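Local coordinates for putative beta-glucosidase (Bifidobacterium adolescentis, PDB 5WAB), which hydrolyses beta-glucosidic bonds as a family 3 glycoside hydrolase and may also release arabinopyranose from ginsenoside Rb2, at residues 138-141 / 142-146; 204-208 / 209-213; 214-218 / 219-223; 620-624 / 625-629. All coordinates share one frame; numbering follows the deposited sequence.

Contact 1 of 4, residues 138-141 / 142-146; sequences GIVA and GVQSK
Gly-142, Val-143 and Gln-144 each donate their backbone N-H to the carbonyl four residues back, near the C-terminal end of helix 129-144. The N of Val-143 lies 3.0 Å from Ile-139 O, and the bond is nearly straight at 167°. The bond from Ser-145 N to Ala-141 O is weak and bent. Ser-145 OG, set between the backbone N and the carbonyl carbon (chi1 71°), folds back to Gly-142 O at 2.6 Å, tilted from the carbonyl plane. Val-140 and Gln-144 lie side by side and point the same way. CG1 of Val-140 rests 4.1 Å from CD of Gln-144, alongside the amide. On the neighbouring side of the helix, CG2 of Ile-139 meets CG2 of Val-143 at 4.3 Å, a loose apolar contact. Beyond the helix, the Gln-144 amide takes the N-H of Trp-194 on OE1 and gives NE2 to Gln-192 O. Cutting Gln-144 back to an alanine is likely to leave Trp-194 N and Gln-192 O without these partners and strip Val-140 CG1 of its neighbour. Ile-139 and Val-143 pack on helix 83-99, while Val-140 and Val-143 also touch Thr-150 of the next strand. This is the C-terminal region of an alpha-helix that leads into strand 149-155, in the beta-alpha-beta pattern of the TIM-barrel-like N-terminal domain of family 3 enzymes.

Contact 2 of 4, residues 204-208 / 209-213; sequences NGVHS and AQNRW
His-207 O accepts the N-H of Gln-210 at 3.0 Å, the shortest hydrogen bond between 204-208 and 209-213. The N-H...O angle is 154°, and the donor sits well above the carbonyl plane. Asn-211 N makes a longer bond to Ser-208 O, at 3.3 Å. Both bonds span three residues, as in a 3-10 turn. Val-206 and Asn-211 carry the side-chain contact and cross at about a right angle. CG1 of Val-206 touches CB of Asn-211 at 3.6 Å and reaches its CG as well. With CG1 anti to the backbone N (chi1 -177°), the methyl is carried onto CA and CB of Asn-211. Asn-211 is the N-cap of helix 212-222, and its OD1 accepts the N-H of Leu-214. Without the Asn-211 amide, as in an alanine, Leu-214 N would probably lose its cap and Val-206 part of the surface it packs on. His-207 and Ser-208 use their polar ends on other partners: ND1 of His-207 bonds to Tyr-200 O, and OG of Ser-208 bonds to Ser-199 OG and Asn-201 O. The weakly bonded edge strand 206-207 thus passes through a 3-10 turn into an Asn-capped helix of the N-terminal domain.

Contact 3 of 4, residues 214-218 / 219-223; sequences LLTDV and LRDEW
Helix 212-222 of the TIM-barrel-like domain widens here into pi-type turns, with bonds reaching five residues along. Asp-221 N donates to Thr-216 O at 2.9 Å, and Trp-223 N to Val-218 O at 3.0 Å. Each N sits almost in line with the C=O bond it faces. Thr-216 O also takes the N-H of Arg-220, this time from above the carbonyl plane. Val-218 CG1, anti to the backbone N (chi1 170°), makes a CH-pi contact over one face of the Trp-223 indole, 3.7 Å from the centroid of the six-membered ring. The extended Arg-220 chain runs back past Leu-215, and NH1 of Arg-220 meets Leu-215 O at 2.7 Å. This bond is weak at 128°, though the oxygen lies near the guanidinium plane, at its edge. The sounder bond of NH1 is to Gly-246 O. OD1 of Asp-217 and OD2 of Asp-221 stand 4.2 Å apart, so these like charges probably disfavour each other. Glu-222 turns its charge to Arg-177 in a salt bridge. Leu-215 and Leu-219 pack on strand 228-230, and Leu-214 and Leu-219 on strand 149-155, as the helices of a TIM-barrel-like domain cover its parallel strands.

Contact 4 of 4, residues 620-624 / 625-629; sequences FDLDE and RAFAY
Asp-623 and Ala-626 make the central polar contact. Ala-626 N donates to Asp-623 O at 3.0 Å, with the donor above the carbonyl plane. Ala-626 N also makes a weak bond to Asp-623 OD1, likewise at 3.0 Å. The carboxylate reaches this N-H because chi1 of Asp-623 is 58°, which tucks CG in between the two backbone branches. One residue on, Phe-627 N bonds to Glu-624 O at 3.1 Å. Glu-624 O also lies at the edge of the Phe-627 ring, near its plane. Leu-622 fills the apolar side. CD2 of Leu-622 touches CB of Ala-626 at 3.9 Å, and CB of Leu-622 meets CE2 of Phe-627 at 3.8 Å. The Leu-622 and Phe-627 side chains cross at about a right angle. Further out, Tyr-644 meets the Phe-627 ring edge-to-face, and Val-588 of strand 580-590 packs on it. Leu-622 bonds through its backbone to Ala-566 and packs on Val-568. Arg-625 carries its guanidinium away to a salt bridge with Glu-185 and a cation-pi contact with Trp-637. This turn of the fibronectin type III-like domain thus joins a buried apolar side to a polar one, where an aspartate helps satisfy a backbone N-H and an arginine ties the domain to helix 182-190.

How the contacts relate
Contacts 1, 2 and 3 all lie in the N-terminal family 3 domain, and contact 4 in the fibronectin type III-like domain. Contacts 2 and 3 are continuous, with centres about 12 Å apart. Both use helix 212-222: Trp-213 O probably accepts a hydrogen bond from Val-218 N at 2.8 Å, and Ser-208 CB packs on Leu-214 CD2. Contact 1 stands apart, its nearest atoms about 12 Å from contact 3 and 18 Å from contact 2. Contact 4 comes within about 7 Å of contact 3 at the nearest atoms. Glu-185 of helix 182-190 bridges these two, since it touches Trp-223 as well as Arg-625.

Contact 1 of 4, residues 138-141 / 142-146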
loop_
_atom_site.group_PDB
_atom_site.type_symbol
_atom_site.label_atom_id
_atom_site.label_comp_id
_atom_site.label_asym_id
_atom_site.label_seq_id
_atom_site.Cartn_x
_atom_site.Cartn_y
_atom_site.Cartn_z
ATOM N N GLY A 138 -4.741 7.522 -5.416
ATOM C CA GLY A 138 -4.947 7.476 -6.851
ATOM C C GLY A 138 -5.994 6.462 -7.264
ATOM O O GLY A 138 -6.718 6.675 -8.241
ATOM N N ILE A 139 -6.098 5.354 -6.527
ATOM C CA ILE A 139 -7.123 4.355 -6.825
ATOM C C ILE A 139 -8.511 4.918 -6.547
ATOM O O ILE A 139 -9.429 4.774 -7.362
ATOM C CB ILE A 139 -6.868 3.060 -6.033
ATOM C CG1 ILE A 139 -5.544 2.431 -6.461
ATOM C CG2 ILE A 139 -7.987 2.067 -6.256
ATOM C CD1 ILE A 139 -5.509 2.025 -7.922
ATOM N N VAL A 140 -8.690 5.554 -5.386
ATOM C CA VAL A 140 -9.995 6.105 -5.018
ATOM C C VAL A 140 -10.405 7.213 -5.980
ATOM O O VAL A 140 -11.506 7.197 -6.544
ATOM C CB VAL A 140 -9.972 6.610 -3.563
ATOM C CG1 VAL A 140 -11.279 7.290 -3.220
ATOM C CG2 VAL A 140 -9.691 5.456 -2.599
ATOM N N ALA A 141 -9.531 8.205 -6.169
ATOM C CA ALA A 141 -9.863 9.321 -7.052
ATOM C C ALA A 141 -10.023 8.859 -8.494
ATOM O O ALA A 141 -10.889 9.356 -9.222
ATOM C CB ALA A 141 -8.794 10.407 -6.956
ATOM N N GLY A 142 -9.195 7.907 -8.923
ATOM C CA GLY A 142 -9.267 7.445 -10.296
ATOM C C GLY A 142 -10.549 6.692 -10.597
ATOM O O GLY A 142 -11.226 6.977 -11.587
ATOM N N VAL A 143 -10.889 5.709 -9.759
ATOM C CA VAL A 143 -12.087 4.906 -10.008
ATOM C C VAL A 143 -13.334 5.782 -9.947
ATOM O O VAL A 143 -14.176 5.762 -10.854
ATOM C CB VAL A 143 -12.177 3.744 -9.006
ATOM C CG1 VAL A 143 -13.518 3.024 -9.133
ATOM C CG2 VAL A 143 -11.029 2.772 -9.190
ATOM N N GLN A 144 -13.455 6.583 -8.888
ATOM C CA GLN A 144 -14.665 7.363 -8.692
ATOM C C GLN A 144 -14.778 8.516 -9.687
ATOM O O GLN A 144 -15.881 9.041 -9.889
ATOM C CB GLN A 144 -14.718 7.861 -7.244
ATOM C CG GLN A 144 -14.750 6.713 -6.218
ATOM C CD GLN A 144 -15.030 7.171 -4.789
ATOM O OE1 GLN A 144 -15.241 6.352 -3.892
ATOM N NE2 GLN A 144 -15.044 8.481 -4.579
ATOM N N SER A 145 -13.677 8.894 -10.348
ATOM C CA SER A 145 -13.772 9.891 -11.408
ATOM C C SER A 145 -14.595 9.387 -12.583
ATOM O O SER A 145 -15.015 10.191 -13.420
ATOM C CB SER A 145 -12.381 10.308 -11.896
ATOM O OG SER A 145 -11.753 9.275 -12.636
ATOM N N LYS A 146 -14.824 8.079 -12.667
ATOM C CA LYS A 146 -15.659 7.488 -13.701
ATOM C C LYS A 146 -17.062 7.173 -13.207
ATOM O O LYS A 146 -17.861 6.614 -13.967
ATOM C CB LYS A 146 -15.010 6.211 -14.230
ATOM C CG LYS A 146 -13.640 6.422 -14.826
ATOM C CD LYS A 146 -13.717 7.208 -16.119
ATOM C CE LYS A 146 -12.347 7.324 -16.760
ATOM N NZ LYS A 146 -12.444 7.878 -18.141
#

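Contact 2 of 4, residues 204-208 / 209-213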
loop_
_atom_site.group_PDB
_atom_site.type_symbol
_atom_site.label_atom_id
_atom_site.label_comp_id
_atom_site.label_asym_id
_atom_site.label_seq_id
_atom_site.Cartn_x
_atom_site.Cartn_y
_atom_site.Cartn_z
ATOM N N ASN A 204 -8.021 -2.776 20.887
ATOM C CA ASN A 204 -8.165 -2.533 22.321
ATOM C C ASN A 204 -9.486 -3.094 22.842
ATOM O O ASN A 204 -10.192 -2.451 23.619
ATOM C CB ASN A 204 -8.034 -1.040 22.635
ATOM C CG ASN A 204 -6.660 -0.494 22.277
ATOM O OD1 ASN A 204 -5.641 -1.124 22.561
ATOM N ND2 ASN A 204 -6.628 0.668 21.630
ATOM N N GLY A 205 -9.828 -4.307 22.402
ATOM C CA GLY A 205 -10.978 -5.023 22.914
ATOM C C GLY A 205 -12.274 -4.857 22.142
ATOM O O GLY A 205 -13.267 -5.509 22.488
ATOM N N VAL A 206 -12.311 -4.013 21.117
ATOM C CA VAL A 206 -13.537 -3.727 20.383
ATOM C C VAL A 206 -13.335 -4.106 18.919
ATOM O O VAL A 206 -12.419 -3.596 18.264
ATOM C CB VAL A 206 -13.949 -2.253 20.520
ATOM C CG1 VAL A 206 -15.258 -2.008 19.806
ATOM C CG2 VAL A 206 -14.071 -1.874 21.989
ATOM N N HIS A 207 -14.193 -4.991 18.409
ATOM C CA HIS A 207 -14.195 -5.301 16.986
ATOM C C HIS A 207 -14.504 -4.038 16.190
ATOM O O HIS A 207 -15.313 -3.206 16.607
ATOM C CB HIS A 207 -15.236 -6.374 16.669
ATOM C CG HIS A 207 -14.746 -7.778 16.851
ATOM N ND1 HIS A 207 -13.777 -8.343 16.050
ATOM C CD2 HIS A 207 -15.102 -8.735 17.741
ATOM C CE1 HIS A 207 -13.555 -9.585 16.439
ATOM N NE2 HIS A 207 -14.344 -9.847 17.466
ATOM N N SER A 208 -13.856 -3.896 15.033
ATOM C CA SER A 208 -14.024 -2.671 14.261
ATOM C C SER A 208 -15.471 -2.482 13.817
ATOM O O SER A 208 -15.958 -1.346 13.762
ATOM C CB SER A 208 -13.083 -2.674 13.053
ATOM O OG SER A 208 -11.725 -2.817 13.455
ATOM N N ALA A 209 -16.179 -3.575 13.517
ATOM C CA ALA A 209 -17.560 -3.479 13.058
ATOM C C ALA A 209 -18.487 -2.913 14.119
ATOM O O ALA A 209 -19.604 -2.496 13.796
ATOM C CB ALA A 209 -18.057 -4.858 12.618
ATOM N N GLN A 210 -18.016 -2.845 15.358
ATOM C CA GLN A 210 -18.799 -2.509 16.537
ATOM C C GLN A 210 -18.218 -1.304 17.265
ATOM O O GLN A 210 -18.686 -0.955 18.352
ATOM C CB GLN A 210 -18.816 -3.745 17.440
ATOM C CG GLN A 210 -19.788 -3.793 18.579
ATOM C CD GLN A 210 -19.798 -5.171 19.195
ATOM O OE1 GLN A 210 -19.683 -6.164 18.486
ATOM N NE2 GLN A 210 -19.906 -5.242 20.513
ATOM N N ASN A 211 -17.215 -0.658 16.681
ATOM C CA ASN A 211 -16.412 0.362 17.347
ATOM C C ASN A 211 -16.974 1.730 16.969
ATOM O O ASN A 211 -16.658 2.269 15.905
ATOM C CB ASN A 211 -14.948 0.218 16.937
ATOM C CG ASN A 211 -13.995 0.941 17.867
ATOM O OD1 ASN A 211 -14.365 1.913 18.531
ATOM N ND2 ASN A 211 -12.745 0.482 17.898
ATOM N N ARG A 212 -17.807 2.295 17.843
ATOM C CA ARG A 212 -18.410 3.589 17.538
ATOM C C ARG A 212 -17.365 4.697 17.513
ATOM O O ARG A 212 -17.449 5.620 16.692
ATOM C CB ARG A 212 -19.506 3.920 18.552
ATOM C CG ARG A 212 -20.177 5.251 18.291
ATOM C CD ARG A 212 -21.423 5.414 19.131
ATOM N NE ARG A 212 -22.003 6.740 18.964
ATOM C CZ ARG A 212 -22.830 7.076 17.974
ATOM N NH1 ARG A 212 -23.176 6.181 17.053
ATOM N NH2 ARG A 212 -23.316 8.310 17.900
ATOM N N TRP A 213 -16.380 4.630 18.409
ATOM C CA TRP A 213 -15.297 5.604 18.376
ATOM C C TRP A 213 -14.601 5.594 17.024
ATOM O O TRP A 213 -14.326 6.652 16.446
ATOM C CB TRP A 213 -14.300 5.322 19.499
ATOM C CG TRP A 213 -13.082 6.182 19.436
ATOM C CD1 TRP A 213 -12.979 7.482 19.835
ATOM C CD2 TRP A 213 -11.787 5.807 18.952
ATOM N NE1 TRP A 213 -11.702 7.940 19.629
ATOM C CE2 TRP A 213 -10.949 6.928 19.092
ATOM C CE3 TRP A 213 -11.255 4.630 18.418
ATOM C CZ2 TRP A 213 -9.607 6.908 18.713
ATOM C CZ3 TRP A 213 -9.924 4.613 18.044
ATOM C CH2 TRP A 213 -9.117 5.744 18.190
#

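Contact 3 of 4, residues 214-218 / 219-223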
loop_
_atom_site.group_PDB
_atom_site.type_symbol
_atom_site.label_atom_id
_atom_site.label_comp_id
_atom_site.label_asym_id
_atom_site.label_seq_id
_atom_site.Cartn_x
_atom_site.Cartn_y
_atom_site.Cartn_z
ATOM N N LEU A 214 -14.329 4.404 16.495
ATOM C CA LEU A 214 -13.626 4.307 15.225
ATOM C C LEU A 214 -14.511 4.773 14.074
ATOM O O LEU A 214 -14.135 5.671 13.312
ATOM C CB LEU A 214 -13.156 2.863 15.012
ATOM C CG LEU A 214 -12.290 2.588 13.785
ATOM C CD1 LEU A 214 -10.928 3.255 13.945
ATOM C CD2 LEU A 214 -12.135 1.086 13.567
ATOM N N LEU A 215 -15.711 4.192 13.954
ATOM C CA LEU A 215 -16.559 4.408 12.787
ATOM C C LEU A 215 -17.319 5.730 12.824
ATOM O O LEU A 215 -17.788 6.185 11.775
ATOM C CB LEU A 215 -17.557 3.260 12.646
ATOM C CG LEU A 215 -17.020 1.831 12.515
ATOM C CD1 LEU A 215 -18.164 0.848 12.248
ATOM C CD2 LEU A 215 -15.971 1.752 11.415
ATOM N N THR A 216 -17.466 6.355 13.995
ATOM C CA THR A 216 -18.261 7.572 14.101
ATOM C C THR A 216 -17.457 8.726 14.679
ATOM O O THR A 216 -17.342 9.767 14.026
ATOM C CB THR A 216 -19.518 7.317 14.946
ATOM O OG1 THR A 216 -20.293 6.271 14.348
ATOM C CG2 THR A 216 -20.378 8.584 15.026
ATOM N N ASP A 217 -16.889 8.571 15.880
ATOM C CA ASP A 217 -16.137 9.660 16.506
ATOM C C ASP A 217 -14.984 10.119 15.620
ATOM O O ASP A 217 -14.854 11.310 15.321
ATOM C CB ASP A 217 -15.606 9.221 17.871
ATOM C CG ASP A 217 -16.714 8.926 18.857
ATOM O OD1 ASP A 217 -17.886 9.103 18.486
ATOM O OD2 ASP A 217 -16.416 8.520 20.001
ATOM N N VAL A 218 -14.131 9.186 15.203
ATOM C CA VAL A 218 -12.972 9.538 14.386
ATOM C C VAL A 218 -13.370 9.729 12.930
ATOM O O VAL A 218 -13.202 10.811 12.354
ATOM C CB VAL A 218 -11.878 8.459 14.507
ATOM C CG1 VAL A 218 -10.790 8.716 13.481
ATOM C CG2 VAL A 218 -11.301 8.418 15.917
ATOM N N LEU A 219 -13.913 8.675 12.322
ATOM C CA LEU A 219 -14.092 8.649 10.874
ATOM C C LEU A 219 -14.999 9.779 10.396
ATOM O O LEU A 219 -14.667 10.494 9.440
ATOM C CB LEU A 219 -14.640 7.282 10.457
ATOM C CG LEU A 219 -14.907 7.024 8.975
ATOM C CD1 LEU A 219 -13.630 7.163 8.156
ATOM C CD2 LEU A 219 -15.521 5.649 8.791
ATOM N N ARG A 220 -16.126 9.993 11.077
ATOM C CA ARG A 220 -17.123 10.951 10.612
ATOM C C ARG A 220 -17.075 12.288 11.342
ATOM O O ARG A 220 -17.016 13.337 10.695
ATOM C CB ARG A 220 -18.524 10.343 10.741
ATOM C CG ARG A 220 -18.776 9.189 9.782
ATOM C CD ARG A 220 -20.091 8.537 10.088
ATOM N NE ARG A 220 -20.552 7.666 9.019
ATOM C CZ ARG A 220 -20.485 6.342 9.070
ATOM N NH1 ARG A 220 -19.944 5.753 10.132
ATOM N NH2 ARG A 220 -20.948 5.610 8.065
ATOM N N ASP A 221 -17.087 12.279 12.678
ATOM C CA ASP A 221 -17.167 13.542 13.409
ATOM C C ASP A 221 -15.878 14.350 13.320
ATOM O O ASP A 221 -15.933 15.583 13.279
ATOM C CB ASP A 221 -17.547 13.294 14.870
ATOM C CG ASP A 221 -18.975 12.778 15.026
ATOM O OD1 ASP A 221 -19.779 12.934 14.079
ATOM O OD2 ASP A 221 -19.299 12.237 16.106
ATOM N N GLU A 222 -14.721 13.690 13.280
ATOM C CA GLU A 222 -13.441 14.388 13.209
ATOM C C GLU A 222 -12.952 14.563 11.772
ATOM O O GLU A 222 -12.563 15.665 11.379
ATOM C CB GLU A 222 -12.382 13.642 14.031
ATOM C CG GLU A 222 -12.682 13.558 15.520
ATOM C CD GLU A 222 -11.610 12.809 16.286
ATOM O OE1 GLU A 222 -10.495 12.657 15.750
ATOM O OE2 GLU A 222 -11.884 12.363 17.418
ATOM N N TRP A 223 -12.964 13.496 10.976
ATOM C CA TRP A 223 -12.403 13.553 9.629
ATOM C C TRP A 223 -13.396 14.020 8.566
ATOM O O TRP A 223 -12.969 14.410 7.473
ATOM C CB TRP A 223 -11.860 12.181 9.219
ATOM C CG TRP A 223 -10.712 11.671 10.042
ATOM C CD1 TRP A 223 -10.022 12.347 11.007
ATOM C CD2 TRP A 223 -10.114 10.369 9.960
ATOM N NE1 TRP A 223 -9.029 11.547 11.529
ATOM C CE2 TRP A 223 -9.066 10.329 10.902
ATOM C CE3 TRP A 223 -10.361 9.235 9.179
ATOM C CZ2 TRP A 223 -8.272 9.192 11.089
ATOM C CZ3 TRP A 223 -9.568 8.108 9.366
ATOM C CH2 TRP A 223 -8.540 8.096 10.315
#

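Contact 4 of 4, residues 620-624 / 625-629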
loop_
_atom_site.group_PDB
_atom_site.type_symbol
_atom_site.label_atom_id
_atom_site.label_comp_id
_atom_site.label_asym_id
_atom_site.label_seq_id
_atom_site.Cartn_x
_atom_site.Cartn_y
_atom_site.Cartn_z
ATOM N N PHE A 620 8.061 21.496 -2.527
ATOM C CA PHE A 620 7.319 20.723 -1.543
ATOM C C PHE A 620 6.713 21.678 -0.527
ATOM O O PHE A 620 7.415 22.539 0.011
ATOM C CB PHE A 620 8.224 19.713 -0.821
ATOM C CG PHE A 620 8.962 18.764 -1.740
ATOM C CD1 PHE A 620 8.430 17.523 -2.057
ATOM C CD2 PHE A 620 10.202 19.103 -2.260
ATOM C CE1 PHE A 620 9.113 16.650 -2.888
ATOM C CE2 PHE A 620 10.889 18.233 -3.087
ATOM C CZ PHE A 620 10.345 17.005 -3.400
ATOM N N ASP A 621 5.413 21.536 -0.279
ATOM C CA ASP A 621 4.753 22.227 0.818
ATOM C C ASP A 621 4.808 21.344 2.059
ATOM O O ASP A 621 4.507 20.149 1.991
ATOM C CB ASP A 621 3.299 22.547 0.461
ATOM C CG ASP A 621 3.164 23.783 -0.413
ATOM O OD1 ASP A 621 4.048 24.665 -0.354
ATOM O OD2 ASP A 621 2.166 23.874 -1.158
ATOM N N LEU A 622 5.194 21.931 3.187
ATOM C CA LEU A 622 5.246 21.233 4.470
ATOM C C LEU A 622 4.276 21.935 5.412
ATOM O O LEU A 622 4.615 22.967 5.998
ATOM C CB LEU A 622 6.664 21.221 5.036
ATOM C CG LEU A 622 7.710 20.420 4.258
ATOM C CD1 LEU A 622 9.092 20.519 4.907
ATOM C CD2 LEU A 622 7.271 18.965 4.145
ATOM N N ASP A 623 3.070 21.390 5.552
ATOM C CA ASP A 623 2.081 22.012 6.419
ATOM C C ASP A 623 2.420 21.730 7.882
ATOM O O ASP A 623 3.440 21.113 8.206
ATOM C CB ASP A 623 0.676 21.519 6.074
ATOM C CG ASP A 623 0.530 20.002 6.192
ATOM O OD1 ASP A 623 1.400 19.336 6.791
ATOM O OD2 ASP A 623 -0.475 19.468 5.678
ATOM N N GLU A 624 1.542 22.176 8.780
ATOM C CA GLU A 624 1.787 21.975 10.204
ATOM C C GLU A 624 1.855 20.492 10.562
ATOM O O GLU A 624 2.584 20.114 11.486
ATOM C CB GLU A 624 0.716 22.685 11.024
ATOM C CG GLU A 624 0.723 24.191 10.848
ATOM C CD GLU A 624 -0.289 24.881 11.745
ATOM O OE1 GLU A 624 -1.075 24.172 12.412
ATOM O OE2 GLU A 624 -0.301 26.132 11.780
ATOM N N ARG A 625 1.090 19.646 9.866
ATOM C CA ARG A 625 1.125 18.213 10.131
ATOM C C ARG A 625 2.458 17.570 9.751
ATOM O O ARG A 625 2.760 16.470 10.225
ATOM C CB ARG A 625 -0.023 17.516 9.403
ATOM C CG ARG A 625 -1.383 17.661 10.091
ATOM C CD ARG A 625 -1.468 16.783 11.339
ATOM N NE ARG A 625 -1.316 15.366 11.009
ATOM C CZ ARG A 625 -2.312 14.569 10.641
ATOM N NH1 ARG A 625 -3.554 15.039 10.567
ATOM N NH2 ARG A 625 -2.065 13.296 10.349
ATOM N N ALA A 626 3.270 18.226 8.919
ATOM C CA ALA A 626 4.596 17.693 8.629
ATOM C C ALA A 626 5.529 17.793 9.825
ATOM O O ALA A 626 6.580 17.145 9.828
ATOM C CB ALA A 626 5.217 18.416 7.436
ATOM N N PHE A 627 5.177 18.607 10.825
ATOM C CA PHE A 627 6.009 18.828 12.001
ATOM C C PHE A 627 5.313 18.448 13.300
ATOM O O PHE A 627 5.860 18.707 14.379
ATOM C CB PHE A 627 6.443 20.296 12.074
ATOM C CG PHE A 627 7.137 20.784 10.835
ATOM C CD1 PHE A 627 8.492 20.563 10.652
ATOM C CD2 PHE A 627 6.438 21.480 9.862
ATOM C CE1 PHE A 627 9.132 21.007 9.519
ATOM C CE2 PHE A 627 7.073 21.930 8.724
ATOM C CZ PHE A 627 8.423 21.694 8.552
ATOM N N ALA A 628 4.138 17.832 13.238
ATOM C CA ALA A 628 3.311 17.622 14.417
ATOM C C ALA A 628 3.253 16.150 14.795
ATOM O O ALA A 628 3.091 15.279 13.935
ATOM C CB ALA A 628 1.891 18.142 14.182
ATOM N N TYR A 629 3.345 15.879 16.091
ATOM C CA TYR A 629 3.074 14.555 16.623
ATOM C C TYR A 629 1.731 14.569 17.335
ATOM O O TYR A 629 1.176 15.626 17.635
ATOM C CB TYR A 629 4.180 14.090 17.582
ATOM C CG TYR A 629 4.443 15.005 18.770
ATOM C CD1 TYR A 629 3.654 14.945 19.916
ATOM C CD2 TYR A 629 5.494 15.923 18.748
ATOM C CE1 TYR A 629 3.899 15.771 21.002
ATOM C CE2 TYR A 629 5.744 16.756 19.828
ATOM C CZ TYR A 629 4.943 16.675 20.951
ATOM O OH TYR A 629 5.193 17.493 22.028
#